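Local coordinates for protein DynE8 (Micromonospora chersina, PDB 4AMM) that serves as the iterative polyketide synthase of enediyne (dynemicin) biosynthesis, represented here by its acyltransferase domain, which probably loads acyl units for chain building, at residues G105-D113 with E267-H275; L340-G351 with R363-G371. All coordinates share one frame; numbering follows the deposited sequence. Where two conformers were deposited one is given.

Interaction 1 of 2, residues G105-D113 with E267-H275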
loop_
_atom_site.group_PDB
_atom_site.type_symbol
_atom_site.label_atom_id
_atom_site.label_comp_id
_atom_site.label_asym_id
_atom_site.label_seq_id
_atom_site.Cartn_x
_atom_site.Cartn_y
_atom_site.Cartn_z
ATOM N N GLY A 105 -3.663 -1.736 -5.999
ATOM C CA GLY A 105 -4.596 -1.926 -7.156
ATOM C C GLY A 105 -6.027 -1.838 -6.670
ATOM O O GLY A 105 -6.349 -1.254 -5.590
ATOM N N GLN A 106 -6.883 -2.445 -7.498
ATOM C CA GLN A 106 -8.301 -2.446 -7.146
ATOM C C GLN A 106 -8.647 -3.326 -5.924
ATOM O O GLN A 106 -8.009 -4.341 -5.697
ATOM C CB GLN A 106 -9.053 -2.698 -8.483
ATOM C CG GLN A 106 -10.497 -2.879 -8.421
ATOM C CD GLN A 106 -11.018 -3.305 -9.785
ATOM O OE1 GLN A 106 -11.521 -4.413 -9.965
ATOM N NE2 GLN A 106 -10.865 -2.460 -10.730
ATOM N N ALA A 107 -9.627 -2.908 -5.101
ATOM C CA ALA A 107 -10.139 -3.673 -3.953
ATOM C C ALA A 107 -10.600 -5.056 -4.404
ATOM O O ALA A 107 -11.017 -5.236 -5.543
ATOM C CB ALA A 107 -11.316 -2.917 -3.330
ATOM N N ALA A 108 -10.491 -6.024 -3.498
ATOM C CA ALA A 108 -10.844 -7.399 -3.762
ATOM C C ALA A 108 -11.952 -7.896 -2.794
ATOM O O ALA A 108 -11.661 -8.692 -1.899
ATOM C CB ALA A 108 -9.579 -8.286 -3.604
ATOM N N PRO A 109 -13.202 -7.394 -2.950
ATOM C CA PRO A 109 -14.210 -7.722 -1.920
ATOM C C PRO A 109 -14.617 -9.183 -1.952
ATOM O O PRO A 109 -14.558 -9.831 -2.957
ATOM C CB PRO A 109 -15.425 -6.852 -2.328
ATOM C CG PRO A 109 -15.180 -6.605 -3.877
ATOM C CD PRO A 109 -13.724 -6.386 -3.891
ATOM N N VAL A 110 -14.988 -9.689 -0.794
ATOM C CA VAL A 110 -15.465 -11.038 -0.632
ATOM C C VAL A 110 -16.927 -11.065 -1.076
ATOM O O VAL A 110 -17.689 -10.090 -0.850
ATOM C CB VAL A 110 -15.291 -11.410 0.868
ATOM C CG1 VAL A 110 -16.185 -12.571 1.278
ATOM C CG2 VAL A 110 -13.807 -11.631 1.157
ATOM N N HIS A 111 -17.320 -12.151 -1.734
ATOM C CA HIS A 111 -18.665 -12.279 -2.327
ATOM C C HIS A 111 -19.812 -12.203 -1.298
ATOM O O HIS A 111 -20.723 -11.374 -1.414
ATOM C CB HIS A 111 -18.753 -13.545 -3.201
ATOM C CG HIS A 111 -20.101 -13.804 -3.803
ATOM N ND1 HIS A 111 -20.640 -13.025 -4.812
ATOM C CD2 HIS A 111 -21.010 -14.783 -3.557
ATOM C CE1 HIS A 111 -21.825 -13.508 -5.153
ATOM N NE2 HIS A 111 -22.074 -14.575 -4.408
ATOM N N ALA A 112 -19.758 -13.046 -0.294
ATOM C CA ALA A 112 -20.810 -12.997 0.749
ATOM C C ALA A 112 -20.100 -13.018 2.094
ATOM O O ALA A 112 -19.997 -14.082 2.712
ATOM C CB ALA A 112 -21.789 -14.200 0.608
ATOM N N ASP A 113 -19.567 -11.875 2.526
ATOM C CA ASP A 113 -18.765 -11.876 3.753
ATOM C C ASP A 113 -19.688 -12.061 4.936
ATOM O O ASP A 113 -20.499 -11.172 5.231
ATOM C CB ASP A 113 -17.940 -10.588 3.917
ATOM C CG ASP A 113 -16.989 -10.643 5.133
ATOM O OD1 ASP A 113 -17.061 -11.626 5.922
ATOM O OD2 ASP A 113 -16.176 -9.695 5.289
ATOM N N GLU A 267 -9.370 -23.261 3.731
ATOM C CA GLU A 267 -10.477 -22.281 3.563
ATOM C C GLU A 267 -10.399 -21.548 2.219
ATOM O O GLU A 267 -9.396 -20.874 1.888
ATOM C CB GLU A 267 -10.502 -21.249 4.701
ATOM C CG GLU A 267 -11.675 -20.231 4.603
ATOM C CD GLU A 267 -11.582 -18.963 5.502
ATOM O OE1 GLU A 267 -10.581 -18.156 5.471
ATOM O OE2 GLU A 267 -12.583 -18.762 6.231
ATOM N N ALA A 268 -11.425 -21.724 1.392
ATOM C CA ALA A 268 -11.555 -21.052 0.054
ATOM C C ALA A 268 -12.678 -20.048 0.142
ATOM O O ALA A 268 -13.858 -20.450 0.483
ATOM C CB ALA A 268 -11.855 -22.046 -0.963
ATOM N N THR A 269 -12.415 -18.792 -0.151
ATOM C CA THR A 269 -13.376 -17.676 -0.072
ATOM C C THR A 269 -13.708 -17.148 -1.471
ATOM O O THR A 269 -12.862 -16.534 -2.090
ATOM C CB THR A 269 -12.792 -16.566 0.787
ATOM O OG1 THR A 269 -12.545 -17.112 2.135
ATOM C CG2 THR A 269 -13.804 -15.419 0.965
ATOM N N PRO A 270 -14.979 -17.272 -1.946
ATOM C CA PRO A 270 -15.340 -16.679 -3.246
ATOM C C PRO A 270 -15.261 -15.171 -3.194
ATOM O O PRO A 270 -15.689 -14.545 -2.205
ATOM C CB PRO A 270 -16.829 -17.098 -3.424
ATOM C CG PRO A 270 -16.856 -18.387 -2.701
ATOM C CD PRO A 270 -16.068 -18.127 -1.430
ATOM N N LEU A 271 -14.650 -14.538 -4.204
ATOM C CA LEU A 271 -14.558 -13.118 -4.259
ATOM C C LEU A 271 -15.687 -12.511 -5.133
ATOM O O LEU A 271 -16.207 -13.153 -6.060
ATOM C CB LEU A 271 -13.174 -12.682 -4.818
ATOM C CG LEU A 271 -12.013 -13.203 -3.960
ATOM C CD1 LEU A 271 -10.748 -12.701 -4.514
ATOM C CD2 LEU A 271 -12.108 -12.734 -2.498
ATOM N N ALA A 272 -16.031 -11.263 -4.811
ATOM C CA ALA A 272 -17.041 -10.518 -5.605
ATOM C C ALA A 272 -16.377 -9.869 -6.767
ATOM O O ALA A 272 -16.003 -8.678 -6.753
ATOM C CB ALA A 272 -17.740 -9.457 -4.719
ATOM N N VAL A 273 -16.263 -10.655 -7.810
ATOM C CA VAL A 273 -15.770 -10.226 -9.124
ATOM C C VAL A 273 -16.411 -11.117 -10.133
ATOM O O VAL A 273 -16.600 -12.320 -9.926
ATOM C CB VAL A 273 -14.206 -10.308 -9.100
ATOM C CG1 VAL A 273 -13.711 -11.682 -8.779
ATOM C CG2 VAL A 273 -13.543 -9.728 -10.265
ATOM N N SER A 274 -16.627 -10.517 -11.312
ATOM C CA SER A 274 -17.253 -11.221 -12.437
ATOM C C SER A 274 -16.286 -11.524 -13.514
ATOM O O SER A 274 -16.669 -11.818 -14.651
ATOM C CB SER A 274 -18.356 -10.283 -13.063
ATOM O OG SER A 274 -19.354 -10.019 -12.082
ATOM N N HIS A 275 -14.960 -11.427 -13.210
ATOM C CA HIS A 275 -13.876 -11.722 -14.175
ATOM C C HIS A 275 -12.824 -12.520 -13.513
ATOM O O HIS A 275 -12.496 -12.232 -12.346
ATOM C CB HIS A 275 -13.235 -10.458 -14.640
ATOM C CG HIS A 275 -14.108 -9.523 -15.402
ATOM N ND1 HIS A 275 -15.026 -8.715 -14.770
ATOM C CD2 HIS A 275 -14.149 -9.226 -16.725
ATOM C CE1 HIS A 275 -15.595 -7.926 -15.689
ATOM N NE2 HIS A 275 -15.133 -8.272 -16.879
HETATM O O HOH W 1 -12.996 -9.262 -5.390
HETATM O O HOH W 2 -17.633 -15.161 -0.283
#
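Ala-272 N donates to Pro-109 O at 2.8 Å, and His-111 N to Pro-270 O at 2.9 Å, nearly straight at 170°. These two backbone hydrogen bonds flank Val-110 and Leu-271, the one bridged pair; the two chains meet nearly crosswise, 99° apart, and do not run on as a ladder. Ala-272 is the centre of an inverse gamma turn, closed by a weak bond from Val-273 N to Leu-271 O.

Water supplies the second polar layer. One molecule donates to Pro-270 O at 2.8 Å and accepts from Ala-112 N; another donates to Pro-109 O at 2.9 Å. Each bridging carbonyl thus takes one N-H and one water.

The apolar touches are small. Val-110 straddles the methyl of Thr-269, its CG1 3.7 Å and its CG2 3.8 Å from Thr-269 CG2; with OG1 at chi1 -60°, that methyl lies anti to the backbone N and is the branch meeting Val-110. Pro-109 CG lies 3.9 Å from Ala-272 CB, while His-111 CB rests against Pro-270 O and CB, its ring turns an edge to Ala-272 CA, and the side chain also touches Pro-138.

Strand 268-270 edges the mixed sheet of what is probably the ferredoxin-like subdomain of acyltransferases. Since main-chain atoms do the gripping, the join of the 105-113 loop to that edge probably rests mainly on backbone course.

Interaction 2 of 2, residues L340-G351 with R363-G371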
loop_
_atom_site.group_PDB
_atom_site.type_symbol
_atom_site.label_atom_id
_atom_site.label_comp_id
_atom_site.label_asym_id
_atom_site.label_seq_id
_atom_site.Cartn_x
_atom_site.Cartn_y
_atom_site.Cartn_z
ATOM N N LEU A 340 12.010 -5.874 -2.091
ATOM C CA LEU A 340 12.088 -4.515 -1.602
ATOM C C LEU A 340 12.595 -4.573 -0.181
ATOM O O LEU A 340 11.903 -4.985 0.714
ATOM C CB LEU A 340 10.673 -3.854 -1.807
ATOM C CG LEU A 340 10.416 -2.402 -1.501
ATOM C CD1 LEU A 340 11.413 -1.413 -2.183
ATOM C CD2 LEU A 340 8.933 -2.069 -1.832
ATOM N N ASP A 341 13.853 -4.218 0.044
ATOM C CA ASP A 341 14.496 -4.300 1.369
ATOM C C ASP A 341 14.240 -2.983 2.087
ATOM O O ASP A 341 14.798 -1.947 1.718
ATOM C CB ASP A 341 15.971 -4.579 1.149
ATOM C CG ASP A 341 16.835 -4.382 2.463
ATOM O OD1 ASP A 341 16.290 -4.450 3.611
ATOM O OD2 ASP A 341 18.068 -4.127 2.313
ATOM N N ALA A 342 13.300 -2.997 3.027
ATOM C CA ALA A 342 12.878 -1.755 3.613
ATOM C C ALA A 342 12.414 -2.051 5.006
ATOM O O ALA A 342 11.666 -3.009 5.238
ATOM C CB ALA A 342 11.707 -1.106 2.816
ATOM N N ASP A 343 12.818 -1.260 5.959
ATOM C CA ASP A 343 12.344 -1.368 7.295
ATOM C C ASP A 343 10.915 -0.928 7.495
ATOM O O ASP A 343 10.213 -1.415 8.403
ATOM C CB ASP A 343 13.202 -0.476 8.174
ATOM C CG ASP A 343 14.690 -0.761 8.008
ATOM O OD1 ASP A 343 15.055 -1.918 8.348
ATOM O OD2 ASP A 343 15.468 0.081 7.506
ATOM N N LEU A 344 10.458 -0.034 6.633
ATOM C CA LEU A 344 9.121 0.432 6.730
ATOM C C LEU A 344 8.574 0.645 5.294
ATOM O O LEU A 344 9.280 1.072 4.387
ATOM C CB LEU A 344 9.186 1.695 7.611
ATOM C CG LEU A 344 7.930 2.432 7.934
ATOM C CD1 LEU A 344 8.232 3.179 9.187
ATOM C CD2 LEU A 344 7.630 3.368 6.756
ATOM N N LEU A 345 7.293 0.311 5.090
ATOM C CA LEU A 345 6.661 0.501 3.783
ATOM C C LEU A 345 5.563 1.523 3.948
ATOM O O LEU A 345 4.808 1.469 4.945
ATOM C CB LEU A 345 6.058 -0.840 3.335
ATOM C CG LEU A 345 7.101 -1.893 3.114
ATOM C CD1 LEU A 345 6.562 -3.275 3.151
ATOM C CD2 LEU A 345 7.830 -1.627 1.803
ATOM N N VAL A 346 5.389 2.417 3.014
ATOM C CA VAL A 346 4.319 3.371 3.020
ATOM C C VAL A 346 3.492 3.181 1.775
ATOM O O VAL A 346 4.009 3.195 0.635
ATOM C CB VAL A 346 4.901 4.852 3.044
ATOM C CG1 VAL A 346 3.720 5.844 2.937
ATOM C CG2 VAL A 346 5.660 5.026 4.378
ATOM N N GLU A 347 2.209 2.914 1.959
ATOM C CA GLU A 347 1.271 2.781 0.818
ATOM C C GLU A 347 0.793 4.136 0.332
ATOM O O GLU A 347 0.381 5.005 1.144
ATOM C CB GLU A 347 0.127 1.843 1.283
ATOM C CG GLU A 347 -0.933 1.573 0.201
ATOM C CD GLU A 347 -1.985 0.565 0.671
ATOM O OE1 GLU A 347 -1.975 0.158 1.850
ATOM O OE2 GLU A 347 -2.650 0.063 -0.205
ATOM N N VAL A 348 0.887 4.305 -0.992
ATOM C CA VAL A 348 0.586 5.617 -1.663
ATOM C C VAL A 348 -0.628 5.496 -2.600
ATOM O O VAL A 348 -0.526 5.181 -3.784
ATOM C CB VAL A 348 1.826 5.990 -2.494
ATOM C CG1 VAL A 348 1.731 7.429 -3.107
ATOM C CG2 VAL A 348 3.105 5.960 -1.646
ATOM N N GLY A 349 -1.809 5.683 -2.039
ATOM C CA GLY A 349 -2.980 5.376 -2.857
ATOM C C GLY A 349 -4.054 5.345 -1.849
ATOM O O GLY A 349 -3.874 5.593 -0.620
ATOM N N PRO A 350 -5.263 5.111 -2.373
ATOM C CA PRO A 350 -6.435 5.088 -1.539
ATOM C C PRO A 350 -6.533 3.743 -0.838
ATOM O O PRO A 350 -6.156 2.728 -1.404
ATOM C CB PRO A 350 -7.572 5.238 -2.582
ATOM C CG PRO A 350 -7.059 4.739 -3.849
ATOM C CD PRO A 350 -5.522 4.833 -3.800
ATOM N N GLY A 351 -7.071 3.802 0.374
ATOM C CA GLY A 351 -7.332 2.644 1.214
ATOM C C GLY A 351 -6.045 2.095 1.819
ATOM O O GLY A 351 -4.996 2.738 1.769
ATOM N N ARG A 363 5.684 -7.733 7.447
ATOM C CA ARG A 363 6.404 -6.456 7.228
ATOM C C ARG A 363 5.674 -5.320 7.990
ATOM O O ARG A 363 4.505 -5.446 8.428
ATOM C CB ARG A 363 6.476 -6.183 5.721
ATOM C CG ARG A 363 7.184 -7.218 4.859
ATOM C CD ARG A 363 8.687 -7.361 5.256
ATOM N NE ARG A 363 9.350 -6.155 4.736
ATOM C CZ ARG A 363 9.808 -5.947 3.480
ATOM N NH1 ARG A 363 9.687 -6.887 2.533
ATOM N NH2 ARG A 363 10.344 -4.736 3.187
ATOM N N THR A 364 6.376 -4.220 8.180
ATOM C CA THR A 364 5.776 -3.027 8.817
ATOM C C THR A 364 5.325 -2.034 7.760
ATOM O O THR A 364 6.162 -1.675 6.925
ATOM C CB THR A 364 6.842 -2.320 9.674
ATOM O OG1 THR A 364 7.298 -3.209 10.733
ATOM C CG2 THR A 364 6.350 -1.001 10.336
ATOM N N ALA A 365 4.024 -1.684 7.736
ATOM C CA ALA A 365 3.502 -0.888 6.655
ATOM C C ALA A 365 2.392 0.004 7.172
ATOM O O ALA A 365 1.550 -0.430 8.042
ATOM C CB ALA A 365 2.962 -1.819 5.545
ATOM N N VAL A 366 2.246 1.175 6.604
ATOM C CA VAL A 366 1.189 2.112 6.914
ATOM C C VAL A 366 0.731 2.798 5.659
ATOM O O VAL A 366 1.572 2.973 4.739
ATOM C CB VAL A 366 1.697 3.099 7.978
ATOM C CG1 VAL A 366 2.850 3.878 7.476
ATOM C CG2 VAL A 366 0.601 4.016 8.467
ATOM N N SER A 367 -0.529 3.149 5.495
ATOM C CA SER A 367 -1.006 3.755 4.261
ATOM C C SER A 367 -1.251 5.230 4.464
ATOM O O SER A 367 -1.860 5.665 5.476
ATOM C CB SER A 367 -2.334 3.069 3.847
ATOM O OG SER A 367 -2.779 3.695 2.649
ATOM N N LEU A 368 -0.867 6.044 3.490
ATOM C CA LEU A 368 -1.261 7.436 3.433
ATOM C C LEU A 368 -2.746 7.595 3.184
ATOM O O LEU A 368 -3.245 8.702 3.437
ATOM C CB LEU A 368 -0.523 8.116 2.267
ATOM C CG LEU A 368 0.917 8.452 2.592
ATOM C CD1 LEU A 368 1.667 8.754 1.314
ATOM C CD2 LEU A 368 1.035 9.680 3.570
ATOM N N ASP A 369 -3.437 6.587 2.616
ATOM C CA ASP A 369 -4.903 6.649 2.395
ATOM C C ASP A 369 -5.284 7.907 1.624
ATOM O O ASP A 369 -6.074 8.711 2.067
ATOM C CB ASP A 369 -5.656 6.445 3.688
ATOM C CG ASP A 369 -7.110 6.115 3.463
ATOM O OD1 ASP A 369 -7.549 5.850 2.290
ATOM O OD2 ASP A 369 -7.825 6.089 4.509
ATOM N N ALA A 370 -4.604 8.114 0.499
ATOM C CA ALA A 370 -4.759 9.348 -0.300
ATOM C C ALA A 370 -6.191 9.468 -0.865
ATOM O O ALA A 370 -6.740 8.504 -1.381
ATOM C CB ALA A 370 -3.747 9.412 -1.451
ATOM N N GLY A 371 -6.763 10.647 -0.711
ATOM C CA GLY A 371 -8.149 10.912 -1.129
ATOM C C GLY A 371 -9.218 10.584 -0.103
ATOM O O GLY A 371 -10.410 10.723 -0.400
HETATM O O HOH W 3 9.287 -4.301 7.069
#
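Arg-363 folds back along the 340-351 segment until its guanidinium reaches the main-chain carbonyls of Leu-340 and Ala-342. The chain bends at chi2 (-62°) and again at chi3, bringing NH2 to 2.9 Å from Leu-340 O and 3.0 Å from Ala-342 O, the latter on a lone pair. NH1 turns to Leu-337 O, so the group sits at the C-terminal end of helix 333-339, whose dipole would probably favour its positive charge. A methionine in its place would probably leave Leu-340 O without its guanidinium donor, Ala-342 O with just a water of the partners described, Leu-337 O without NH1, and the backbone after helix 333-339 less firmly held.

Leu-345 CD1 lies over one face of the guanidinium, offset toward its rim, and also meets Arg-363 CB at 3.9 Å. Leu-345 CB meets Ala-365 CB at 3.9 Å.

Thr-364 packs its CB on Asp-343 O at 3.7 Å and takes Leu-345 N on its carbonyl O at 2.9 Å, which starts the parallel ladder through Val-366 and Glu-347 to Leu-368. A water ties Thr-364 N to Arg-363 NE and Ala-342 O. At the far end Ser-367 OG donates to Gly-351 O at 2.6 Å and accepts from Asp-369 N in an ST turn, while Asp-369 OD1 takes Gly-351 N from above the carboxylate plane.

Glu-347 extends to the backbone N-H groups of Leu-354 and Ser-355 on helix 353-360, the crossover of this beta-alpha-beta unit. Strand 344-347 lies between 99-103 and the edge strand 365-367; helix 376-387 packs on Val-346 and Val-366, helix 144-165 on Val-348 and Leu-368.

Following the chain, strand 99-103 of the central parallel sheet runs out into the 105-113 loop, and interaction 1 closes when the chain returns at 267-275, after 153 intervening residues that include helix 144-165 and the turn after strand 171-174, probably the nucleophile elbow. Interaction 2 opens later and closes a short loop, 11 residues that are mostly helix 353-360. The two therefore stand in series, neither nested nor crossed, with centres about 22 Å apart and nearest atoms about 6 Å apart. Interaction 2 builds the edge of the parallel sheet, next to strand 99-103; interaction 1 ties the loop leaving that strand to the mixed sheet.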